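Local coordinates for protein cytochrome P450 RhF (Acinetobacter radioresistens, PDB 6RO8) that probably acts as a heme-dependent monooxygenase, this chain being the P450 domain of a longer protein that also carries ferredoxin and reductase modules, at residues K340-S345 / A416-R421; N200-P205 / A319-V324; W64-T67 / D71-A74. One frame throughout, in Å; residues are numbered along the deposited sequence.

Interaction 1 of 3, residues K340-S345 / A416-R421. With HIS (histidine), chain C.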
loop_
_atom_site.group_PDB
_atom_site.type_symbol
_atom_site.label_atom_id
_atom_site.label_comp_id
_atom_site.label_asym_id
_atom_site.label_seq_id
_atom_site.Cartn_x
_atom_site.Cartn_y
_atom_site.Cartn_z
ATOM N N LYS A 340 -18.919 0.444 -8.366
ATOM C CA LYS A 340 -17.606 0.459 -7.735
ATOM C C LYS A 340 -17.284 -0.922 -7.184
ATOM O O LYS A 340 -18.145 -1.574 -6.585
ATOM C CB LYS A 340 -17.555 1.515 -6.634
ATOM C CG LYS A 340 -17.773 2.920 -7.185
ATOM C CD LYS A 340 -17.843 3.961 -6.097
ATOM C CE LYS A 340 -18.512 5.236 -6.603
ATOM N NZ LYS A 340 -17.584 6.098 -7.366
ATOM N N LEU A 341 -16.041 -1.358 -7.388
ATOM C CA LEU A 341 -15.589 -2.693 -7.012
ATOM C C LEU A 341 -14.438 -2.601 -6.017
ATOM O O LEU A 341 -13.491 -1.824 -6.217
ATOM C CB LEU A 341 -15.132 -3.477 -8.245
ATOM C CG LEU A 341 -15.978 -3.356 -9.521
ATOM C CD1 LEU A 341 -15.434 -4.303 -10.590
ATOM C CD2 LEU A 341 -17.415 -3.689 -9.227
ATOM N N PHE A 342 -14.513 -3.404 -4.958
ATOM C CA PHE A 342 -13.364 -3.693 -4.099
ATOM C C PHE A 342 -12.729 -4.992 -4.564
ATOM O O PHE A 342 -13.375 -6.046 -4.550
ATOM C CB PHE A 342 -13.770 -3.800 -2.630
ATOM C CG PHE A 342 -13.524 -2.549 -1.857
ATOM C CD1 PHE A 342 -12.237 -2.042 -1.744
ATOM C CD2 PHE A 342 -14.568 -1.857 -1.282
ATOM C CE1 PHE A 342 -12.003 -0.870 -1.048
ATOM C CE2 PHE A 342 -14.348 -0.685 -0.595
ATOM C CZ PHE A 342 -13.065 -0.187 -0.478
ATOM N N LEU A 343 -11.488 -4.910 -5.013
ATOM C CA LEU A 343 -10.699 -6.095 -5.348
ATOM C C LEU A 343 -9.937 -6.488 -4.091
ATOM O O LEU A 343 -8.900 -5.890 -3.789
ATOM C CB LEU A 343 -9.733 -5.794 -6.490
ATOM C CG LEU A 343 -10.252 -5.731 -7.931
ATOM C CD1 LEU A 343 -11.405 -4.757 -8.098
ATOM C CD2 LEU A 343 -9.108 -5.408 -8.899
ATOM N N VAL A 344 -10.423 -7.479 -3.340
ATOM C CA VAL A 344 -9.829 -7.775 -2.025
ATOM C C VAL A 344 -8.646 -8.718 -2.241
ATOM O O VAL A 344 -8.762 -9.939 -2.137
ATOM C CB VAL A 344 -10.845 -8.331 -1.039
ATOM C CG1 VAL A 344 -10.183 -8.495 0.325
ATOM C CG2 VAL A 344 -11.992 -7.400 -0.930
ATOM N N SER A 345 -7.475 -8.121 -2.500
ATOM C CA SER A 345 -6.294 -8.904 -2.854
ATOM C C SER A 345 -5.805 -9.791 -1.707
ATOM O O SER A 345 -5.264 -10.872 -1.961
ATOM C CB SER A 345 -5.176 -7.982 -3.323
ATOM O OG SER A 345 -5.145 -6.813 -2.544
ATOM N N ALA A 416 -7.786 1.746 11.321
ATOM C CA ALA A 416 -8.980 1.209 10.674
ATOM C C ALA A 416 -9.156 1.865 9.311
ATOM O O ALA A 416 -9.404 3.068 9.216
ATOM C CB ALA A 416 -10.205 1.422 11.551
ATOM N N ASN A 417 -8.994 1.075 8.256
ATOM C CA ASN A 417 -9.194 1.543 6.896
ATOM C C ASN A 417 -9.467 0.299 6.055
ATOM O O ASN A 417 -9.458 -0.820 6.564
ATOM C CB ASN A 417 -7.990 2.370 6.413
ATOM C CG ASN A 417 -6.790 1.503 6.052
ATOM O OD1 ASN A 417 -6.530 1.236 4.869
ATOM N ND2 ASN A 417 -6.070 1.044 7.059
ATOM N N THR A 418 -9.737 0.494 4.771
ATOM C CA THR A 418 -10.161 -0.623 3.935
ATOM C C THR A 418 -9.030 -1.304 3.190
ATOM O O THR A 418 -9.175 -2.476 2.841
ATOM C CB THR A 418 -11.196 -0.158 2.891
ATOM O OG1 THR A 418 -10.555 0.722 1.944
ATOM C CG2 THR A 418 -12.365 0.512 3.568
ATOM N N SER A 419 -7.927 -0.604 2.943
ATOM C CA SER A 419 -6.982 -0.992 1.908
ATOM C C SER A 419 -5.569 -1.259 2.411
ATOM O O SER A 419 -4.872 -2.110 1.844
ATOM C CB SER A 419 -6.931 0.097 0.834
ATOM O OG SER A 419 -8.140 0.057 0.092
ATOM N N PHE A 420 -5.127 -0.569 3.455
ATOM C CA PHE A 420 -3.777 -0.728 3.958
ATOM C C PHE A 420 -3.809 -1.414 5.319
ATOM O O PHE A 420 -4.778 -1.295 6.070
ATOM C CB PHE A 420 -3.065 0.626 4.024
ATOM C CG PHE A 420 -3.041 1.347 2.710
ATOM C CD1 PHE A 420 -2.053 1.086 1.783
ATOM C CD2 PHE A 420 -4.005 2.283 2.395
ATOM C CE1 PHE A 420 -2.023 1.750 0.572
ATOM C CE2 PHE A 420 -3.973 2.946 1.187
ATOM C CZ PHE A 420 -2.983 2.675 0.274
ATOM N N ARG A 421 -2.747 -2.168 5.613
ATOM C CA ARG A 421 -2.731 -3.032 6.790
ATOM C C ARG A 421 -1.306 -3.241 7.289
ATOM O O ARG A 421 -0.441 -3.754 6.566
ATOM C CB ARG A 421 -3.390 -4.380 6.499
ATOM C CG ARG A 421 -3.573 -5.190 7.754
ATOM C CD ARG A 421 -4.442 -6.420 7.563
ATOM N NE ARG A 421 -4.519 -7.182 8.810
ATOM C CZ ARG A 421 -5.311 -6.873 9.838
ATOM N NH1 ARG A 421 -6.127 -5.829 9.769
ATOM N NH2 ARG A 421 -5.304 -7.621 10.937
HETATM N N HIS C . -0.939 4.421 -1.942
HETATM C CA HIS C . -0.715 3.031 -2.322
HETATM C C HIS C . 0.688 2.571 -1.934
HETATM O O HIS C . 1.088 1.454 -2.290
HETATM C CB HIS C . -0.933 2.843 -3.824
HETATM C CG HIS C . -0.389 3.961 -4.657
HETATM N ND1 HIS C . 0.454 3.749 -5.728
HETATM C CD2 HIS C . -0.566 5.301 -4.577
HETATM C CE1 HIS C . 0.771 4.912 -6.272
HETATM N NE2 HIS C . 0.165 5.869 -5.592
HETATM O OXT HIS C . 1.430 3.299 -1.272
#
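Phe342 rests the CE1-CZ side of its ring against Thr418 and Ser419, a small, buried van der Waals contact with no hydrogen bond between the two segments. Ring atom CZ of Phe342 comes 3.6 Å from Thr418 OG1, the two side chains crossing at about a right angle. Ser419 OG sits at the ring edge, near its plane, 4.1 Å from Phe342 CE1. Strand 340-343 belongs to the mixed sheet of the cytochrome P450 fold, and 416-421 is the C-terminal loop that reaches into the pocket, a place matching substrate recognition site 6 of P450s.

Polar bonds give this loop its shape. Asn417 OD1 accepts from two backbone amides, Phe420 N at 2.7 Å on an in-plane lone pair and Ser419 N from above the carbonyl plane, an Asx turn continued as an Asx motif. Asn417 ND2 returns a bond to Phe420 O (2.8 Å), so both ends of the amide are held. Thr418 OG1, lying between its own backbone N and carbonyl carbon (chi1 68°), donates to Ser419 OG, which also bonds to Ala319 O. At the end of the turn, the Phe420 ring meets the bound histidine edge-on, CE1 lying 3.4 Å from its CA.

Interaction 2 of 3, residues N200-P205 / A319-V324. With HEM (protoporphyrin IX containing Fe), chain B; HIS (histidine), chain C.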
loop_
_atom_site.group_PDB
_atom_site.type_symbol
_atom_site.label_atom_id
_atom_site.label_comp_id
_atom_site.label_asym_id
_atom_site.label_seq_id
_atom_site.Cartn_x
_atom_site.Cartn_y
_atom_site.Cartn_z
ATOM N N ASN A 200 -8.312 9.966 5.490
ATOM C CA ASN A 200 -9.274 10.692 4.667
ATOM C C ASN A 200 -9.773 9.830 3.511
ATOM O O ASN A 200 -10.970 9.827 3.193
ATOM C CB ASN A 200 -8.641 11.973 4.125
ATOM C CG ASN A 200 -9.660 12.919 3.546
ATOM O OD1 ASN A 200 -10.621 13.287 4.219
ATOM N ND2 ASN A 200 -9.460 13.321 2.285
ATOM N N THR A 201 -8.856 9.096 2.864
ATOM C CA THR A 201 -9.189 8.393 1.627
ATOM C C THR A 201 -9.801 7.022 1.888
ATOM O O THR A 201 -10.845 6.681 1.317
ATOM C CB THR A 201 -7.938 8.245 0.776
ATOM O OG1 THR A 201 -7.306 9.522 0.632
ATOM C CG2 THR A 201 -8.266 7.660 -0.597
ATOM N N TRP A 202 -9.161 6.221 2.740
ATOM C CA TRP A 202 -9.528 4.822 2.917
ATOM C C TRP A 202 -10.136 4.527 4.276
ATOM O O TRP A 202 -10.480 3.372 4.548
ATOM C CB TRP A 202 -8.307 3.921 2.694
ATOM C CG TRP A 202 -7.841 3.946 1.273
ATOM C CD1 TRP A 202 -8.356 3.235 0.222
ATOM C CD2 TRP A 202 -6.776 4.733 0.734
ATOM N NE1 TRP A 202 -7.666 3.523 -0.934
ATOM C CE2 TRP A 202 -6.692 4.440 -0.646
ATOM C CE3 TRP A 202 -5.880 5.653 1.285
ATOM C CZ2 TRP A 202 -5.753 5.036 -1.477
ATOM C CZ3 TRP A 202 -4.952 6.251 0.458
ATOM C CH2 TRP A 202 -4.891 5.936 -0.909
ATOM N N GLY A 203 -10.273 5.530 5.141
ATOM C CA GLY A 203 -10.819 5.342 6.464
ATOM C C GLY A 203 -12.214 5.928 6.595
ATOM O O GLY A 203 -12.823 6.423 5.649
ATOM N N ARG A 204 -12.720 5.847 7.817
ATOM C CA ARG A 204 -14.028 6.388 8.182
ATOM C C ARG A 204 -13.801 7.299 9.382
ATOM O O ARG A 204 -14.143 6.947 10.519
ATOM C CB ARG A 204 -15.021 5.263 8.488
ATOM C CG ARG A 204 -16.467 5.660 8.578
ATOM C CD ARG A 204 -17.330 4.438 8.936
ATOM N NE ARG A 204 -17.647 3.601 7.769
ATOM C CZ ARG A 204 -18.228 2.398 7.824
ATOM N NH1 ARG A 204 -18.553 1.864 8.998
ATOM N NH2 ARG A 204 -18.471 1.723 6.703
ATOM N N PRO A 205 -13.194 8.471 9.163
ATOM C CA PRO A 205 -12.971 9.412 10.266
ATOM C C PRO A 205 -14.258 9.735 11.003
ATOM O O PRO A 205 -15.322 9.913 10.400
ATOM C CB PRO A 205 -12.415 10.652 9.560
ATOM C CG PRO A 205 -12.921 10.529 8.171
ATOM C CD PRO A 205 -12.824 9.074 7.871
ATOM N N ALA A 319 -6.806 -4.519 -0.140
ATOM C CA ALA A 319 -7.957 -4.287 -1.010
ATOM C C ALA A 319 -7.701 -3.046 -1.856
ATOM O O ALA A 319 -7.323 -2.002 -1.323
ATOM C CB ALA A 319 -9.233 -4.096 -0.196
ATOM N N TRP A 320 -7.906 -3.157 -3.161
ATOM C CA TRP A 320 -7.798 -2.034 -4.078
ATOM C C TRP A 320 -9.124 -1.901 -4.836
ATOM O O TRP A 320 -10.026 -2.738 -4.707
ATOM C CB TRP A 320 -6.595 -2.224 -5.019
ATOM C CG TRP A 320 -5.912 -0.948 -5.407
ATOM C CD1 TRP A 320 -5.706 -0.488 -6.683
ATOM C CD2 TRP A 320 -5.344 0.039 -4.531
ATOM N NE1 TRP A 320 -5.055 0.729 -6.655
ATOM C CE2 TRP A 320 -4.820 1.075 -5.349
ATOM C CE3 TRP A 320 -5.239 0.160 -3.137
ATOM C CZ2 TRP A 320 -4.185 2.204 -4.822
ATOM C CZ3 TRP A 320 -4.625 1.299 -2.614
ATOM C CH2 TRP A 320 -4.097 2.299 -3.459
ATOM N N ARG A 321 -9.271 -0.838 -5.623
ATOM C CA ARG A 321 -10.592 -0.472 -6.120
ATOM C C ARG A 321 -10.604 -0.255 -7.631
ATOM O O ARG A 321 -9.603 0.154 -8.246
ATOM C CB ARG A 321 -11.099 0.782 -5.423
ATOM C CG ARG A 321 -11.340 0.611 -3.932
ATOM C CD ARG A 321 -11.858 1.913 -3.341
ATOM N NE ARG A 321 -10.791 2.889 -3.179
ATOM C CZ ARG A 321 -10.969 4.171 -2.882
ATOM N NH1 ARG A 321 -12.214 4.678 -2.725
ATOM N NH2 ARG A 321 -9.892 4.946 -2.748
ATOM N N ARG A 322 -11.760 -0.535 -8.226
ATOM C CA ARG A 322 -11.991 -0.294 -9.638
ATOM C C ARG A 322 -13.378 0.304 -9.799
ATOM O O ARG A 322 -14.246 0.139 -8.935
ATOM C CB ARG A 322 -11.866 -1.587 -10.472
ATOM C CG ARG A 322 -10.445 -2.055 -10.687
ATOM C CD ARG A 322 -9.628 -0.953 -11.323
ATOM N NE ARG A 322 -8.296 -1.402 -11.727
ATOM C CZ ARG A 322 -7.169 -1.088 -11.089
ATOM N NH1 ARG A 322 -7.213 -0.329 -10.004
ATOM N NH2 ARG A 322 -6.005 -1.522 -11.547
ATOM N N GLN A 323 -13.587 1.009 -10.907
ATOM C CA GLN A 323 -14.908 1.506 -11.268
ATOM C C GLN A 323 -15.270 0.999 -12.649
ATOM O O GLN A 323 -14.426 0.969 -13.544
ATOM C CB GLN A 323 -14.994 3.027 -11.256
ATOM C CG GLN A 323 -16.436 3.494 -11.147
ATOM C CD GLN A 323 -16.580 4.978 -10.925
ATOM O OE1 GLN A 323 -16.201 5.502 -9.880
ATOM N NE2 GLN A 323 -17.148 5.666 -11.907
ATOM N N VAL A 324 -16.517 0.601 -12.807
ATOM C CA VAL A 324 -16.996 -0.008 -14.042
ATOM C C VAL A 324 -17.459 1.093 -14.998
ATOM O O VAL A 324 -18.217 2.000 -14.615
ATOM C CB VAL A 324 -18.115 -1.019 -13.738
ATOM C CG1 VAL A 324 -18.705 -1.604 -15.010
ATOM C CG2 VAL A 324 -17.577 -2.120 -12.818
HETATM C CHA HEM B . 0.818 0.929 -7.967
HETATM C CHB HEM B . 1.104 -1.707 -3.886
HETATM C CHC HEM B . 5.401 0.309 -2.769
HETATM C CHD HEM B . 4.835 3.248 -6.596
HETATM C C1A HEM B . 0.498 0.047 -6.958
HETATM C C2A HEM B . -0.710 -0.749 -6.841
HETATM C C3A HEM B . -0.631 -1.468 -5.726
HETATM C C4A HEM B . 0.629 -1.162 -5.069
HETATM C CMA HEM B . -1.713 -2.452 -5.233
HETATM C CAA HEM B . -1.888 -0.781 -7.841
HETATM C CBA HEM B . -1.686 -1.996 -8.725
HETATM C CGA HEM B . -2.735 -2.079 -9.800
HETATM O O1A HEM B . -3.640 -1.210 -9.838
HETATM O O2A HEM B . -2.652 -3.024 -10.619
HETATM C C1B HEM B . 2.316 -1.461 -3.285
HETATM C C2B HEM B . 2.872 -2.209 -2.173
HETATM C C3B HEM B . 4.059 -1.641 -1.850
HETATM C C4B HEM B . 4.291 -0.523 -2.756
HETATM C CMB HEM B . 2.164 -3.427 -1.521
HETATM C CAB HEM B . 5.088 -2.041 -0.767
HETATM C CBB HEM B . 5.067 -3.173 -0.063
HETATM C C1C HEM B . 5.632 1.291 -3.707
HETATM C C2C HEM B . 6.762 2.201 -3.781
HETATM C C3C HEM B . 6.578 3.001 -4.856
HETATM C C4C HEM B . 5.343 2.625 -5.485
HETATM C CMC HEM B . 7.938 2.195 -2.780
HETATM C CAC HEM B . 7.435 4.155 -5.446
HETATM C CBC HEM B . 8.571 4.570 -4.885
HETATM C C1D HEM B . 3.700 2.908 -7.288
HETATM C C2D HEM B . 3.205 3.568 -8.474
HETATM C C3D HEM B . 2.107 2.929 -8.863
HETATM C C4D HEM B . 1.856 1.833 -7.934
HETATM C CMD HEM B . 3.824 4.796 -9.174
HETATM C CAD HEM B . 1.253 3.338 -10.085
HETATM C CBD HEM B . 1.737 2.684 -11.371
HETATM C CGD HEM B . 0.628 2.736 -12.398
HETATM O O1D HEM B . -0.448 3.284 -12.081
HETATM O O2D HEM B . 0.801 2.224 -13.532
HETATM N NA HEM B . 1.278 -0.221 -5.853
HETATM N NB HEM B . 3.205 -0.447 -3.609
HETATM N NC HEM B . 4.791 1.589 -4.765
HETATM N ND HEM B . 2.854 1.851 -6.990
HETATM FE FE HEM B . 3.066 0.702 -5.297
HETATM N N HIS C . -0.939 4.421 -1.942
HETATM C CA HIS C . -0.715 3.031 -2.322
HETATM C C HIS C . 0.688 2.571 -1.934
HETATM O O HIS C . 1.088 1.454 -2.290
HETATM C CB HIS C . -0.933 2.843 -3.824
HETATM C CG HIS C . -0.389 3.961 -4.657
HETATM N ND1 HIS C . 0.454 3.749 -5.728
HETATM C CD2 HIS C . -0.566 5.301 -4.577
HETATM C CE1 HIS C . 0.771 4.912 -6.272
HETATM N NE2 HIS C . 0.165 5.869 -5.592
HETATM O OXT HIS C . 1.430 3.299 -1.272
HETATM O O HOH W 1 -8.314 2.634 -3.114
HETATM O O HOH W 2 1.812 2.313 -4.232
#
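The indoles of Trp202 and Trp320 lie near parallel, planes 24° apart, but slid so far that the rings barely overlap. The five-membered ring of Trp202 and the six-membered ring of Trp320 have centroids 5.7 Å apart, and touch is made through Trp202 CZ2 and Trp320 CH2 (3.8 Å). One face of Trp202 is covered by the methyl CG2 of its neighbour Thr201, and Phe420 packs against this indole edge-to-face. Over a face of Trp320 lies the heme methyl CMA.

In P450 terms, the end of the F helix (187-202) here meets strand 320-324, which follows the K helix, and together they wall the active-site pocket. Trp320 also lines the pocket of the bound histidine, its CH2 beside the ligand CB, while water 2 is bound to the heme iron.

The Arg321 guanidinium stands at 68° to the Trp202 ring. NH2 of Arg321 and NE1 of Trp202, 3.2 Å apart, are both donors and do not bond. Water 1 accepts from Trp202 NE1 and Arg321 NE, although both bonds are unusually short and its position is therefore doubtful. NH1 of Arg321 is held by Glu89 O and Tyr63 OH. Arg322, bent at chi2 (-56°), folds back so that its NH1 donates to Arg321 O (3.0 Å), leaving NH2 to bond heme propionate O1A in the guanidinium plane, at 2.9 Å.

Interaction 3 of 3, residues W64-T67 / D71-A74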
loop_
_atom_site.group_PDB
_atom_site.type_symbol
_atom_site.label_atom_id
_atom_site.label_comp_id
_atom_site.label_asym_id
_atom_site.label_seq_id
_atom_site.Cartn_x
_atom_site.Cartn_y
_atom_site.Cartn_z
ATOM N N TRP A 64 -19.157 -3.436 -4.865
ATOM C CA TRP A 64 -19.052 -4.868 -5.077
ATOM C C TRP A 64 -17.805 -5.388 -4.367
ATOM O O TRP A 64 -16.770 -4.705 -4.293
ATOM C CB TRP A 64 -18.987 -5.189 -6.564
ATOM C CG TRP A 64 -20.287 -4.995 -7.273
ATOM C CD1 TRP A 64 -20.687 -3.891 -7.971
ATOM C CD2 TRP A 64 -21.357 -5.939 -7.364
ATOM N NE1 TRP A 64 -21.948 -4.087 -8.488
ATOM C CE2 TRP A 64 -22.382 -5.336 -8.130
ATOM C CE3 TRP A 64 -21.550 -7.236 -6.874
ATOM C CZ2 TRP A 64 -23.582 -5.986 -8.416
ATOM C CZ3 TRP A 64 -22.744 -7.875 -7.153
ATOM C CH2 TRP A 64 -23.745 -7.250 -7.923
ATOM N N ILE A 65 -17.912 -6.589 -3.807
ATOM C CA ILE A 65 -16.776 -7.236 -3.163
ATOM C C ILE A 65 -16.358 -8.440 -4.006
ATOM O O ILE A 65 -17.189 -9.284 -4.364
ATOM C CB ILE A 65 -17.095 -7.641 -1.711
ATOM C CG1 ILE A 65 -17.752 -6.487 -0.944
ATOM C CG2 ILE A 65 -15.823 -8.149 -1.019
ATOM C CD1 ILE A 65 -16.822 -5.473 -0.356
ATOM N N VAL A 66 -15.073 -8.509 -4.329
ATOM C CA VAL A 66 -14.519 -9.543 -5.197
ATOM C C VAL A 66 -13.462 -10.282 -4.385
ATOM O O VAL A 66 -12.461 -9.683 -3.973
ATOM C CB VAL A 66 -13.941 -8.926 -6.474
ATOM C CG1 VAL A 66 -13.466 -9.979 -7.411
ATOM C CG2 VAL A 66 -15.001 -8.054 -7.133
ATOM N N THR A 67 -13.696 -11.573 -4.129
ATOM C CA THR A 67 -12.947 -12.324 -3.128
ATOM C C THR A 67 -11.991 -13.360 -3.693
ATOM O O THR A 67 -11.072 -13.765 -2.978
ATOM C CB THR A 67 -13.905 -13.036 -2.162
ATOM O OG1 THR A 67 -14.605 -14.071 -2.860
ATOM C CG2 THR A 67 -14.903 -12.039 -1.533
ATOM N N ASP A 71 -11.027 -13.929 -10.304
ATOM C CA ASP A 71 -11.841 -12.738 -10.546
ATOM C C ASP A 71 -11.019 -11.468 -10.368
ATOM O O ASP A 71 -11.044 -10.576 -11.229
ATOM C CB ASP A 71 -13.050 -12.689 -9.605
ATOM C CG ASP A 71 -13.968 -13.888 -9.731
ATOM O OD1 ASP A 71 -14.117 -14.422 -10.853
ATOM O OD2 ASP A 71 -14.554 -14.281 -8.691
ATOM N N VAL A 72 -10.298 -11.360 -9.236
ATOM C CA VAL A 72 -9.509 -10.160 -8.962
ATOM C C VAL A 72 -8.476 -9.943 -10.065
ATOM O O VAL A 72 -8.311 -8.826 -10.574
ATOM C CB VAL A 72 -8.855 -10.252 -7.569
ATOM C CG1 VAL A 72 -7.799 -9.122 -7.359
ATOM C CG2 VAL A 72 -9.933 -10.239 -6.468
ATOM N N LYS A 73 -7.798 -11.013 -10.486
ATOM C CA LYS A 73 -6.847 -10.884 -11.580
ATOM C C LYS A 73 -7.545 -10.446 -12.857
ATOM O O LYS A 73 -7.058 -9.558 -13.571
ATOM C CB LYS A 73 -6.101 -12.202 -11.793
ATOM C CG LYS A 73 -4.882 -12.057 -12.679
ATOM C CD LYS A 73 -3.852 -13.140 -12.420
ATOM C CE LYS A 73 -3.723 -14.059 -13.623
ATOM N NZ LYS A 73 -2.456 -14.846 -13.564
ATOM N N ALA A 74 -8.697 -11.045 -13.155
ATOM C CA ALA A 74 -9.396 -10.718 -14.394
ATOM C C ALA A 74 -9.733 -9.231 -14.458
ATOM O O ALA A 74 -9.502 -8.570 -15.479
ATOM C CB ALA A 74 -10.652 -11.567 -14.509
#
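Val66 carries the contact between strand 63-66 and helix 69-77, meeting Asp71 and Val72 just after the chain turns from one to the other. Ahead of it, Trp64 pairs with strand 340-343 through backbone bonds to Lys340 and Phe342, while its indole packs edge-to-face on Phe57 and Phe335. Ile65 bonds through its backbone to Phe56 of the adjoining strand 55-58 and lays its side chain on that residue and on Val344.

At Val66 the CB bond points to the helix. Its CG1 lies anti to the backbone N (chi1 -176°), which turns this one methyl into the angle between two helix side chains: it is 3.5 Å from Asp71 CB and 3.7 Å from Val72 CG2. The same Val72 methyl also comes 3.6 Å from the carbonyl oxygen of Val66, so it sits against both the side chain and the backbone of the strand. Asp71 presents only its CB methylene here; its carboxylate has a polar partner beyond the contact, OD1 bonding Ser331 OG. Val72 further packs on Leu343 and Leu372.

At Thr67, the first residue past the strand, the CB bond points away from the helix. Its OG1 bonds Pro54 O, and its backbone O bonds Ser347 OG, tying the turn to neighbouring segments.

Strand 63-66, helix 69-77 and strand 82-83 form a beta-alpha-beta crossover, its two strands parallel but separated in the sheet by strands 340-343 and 320-324: part of the P450 beta domain, where the B helix packs on the sheet, with the side chain of Val72 about 9 Å from the heme.

Followed from the N terminus, the three contacts come in series, and none nests within or crosses another. Interaction 3 closes first, across only three residues, joining a strand to the helix that follows it. Interaction 2 closes a largely helical loop of 113 residues, bringing the end of helix 187-202 back to strand 320-324. Interaction 1 then spans 70 residues, from strand 340-343 to the loop before strand 427-429. All three reach one mixed sheet, in which 340-343 lies between 63-66 and 320-324; interactions 2 and 3 do not touch directly. Interactions 1 and 2, with centres about 6 Å apart, both reach the bound histidine, joining the sheet to the pocket walls.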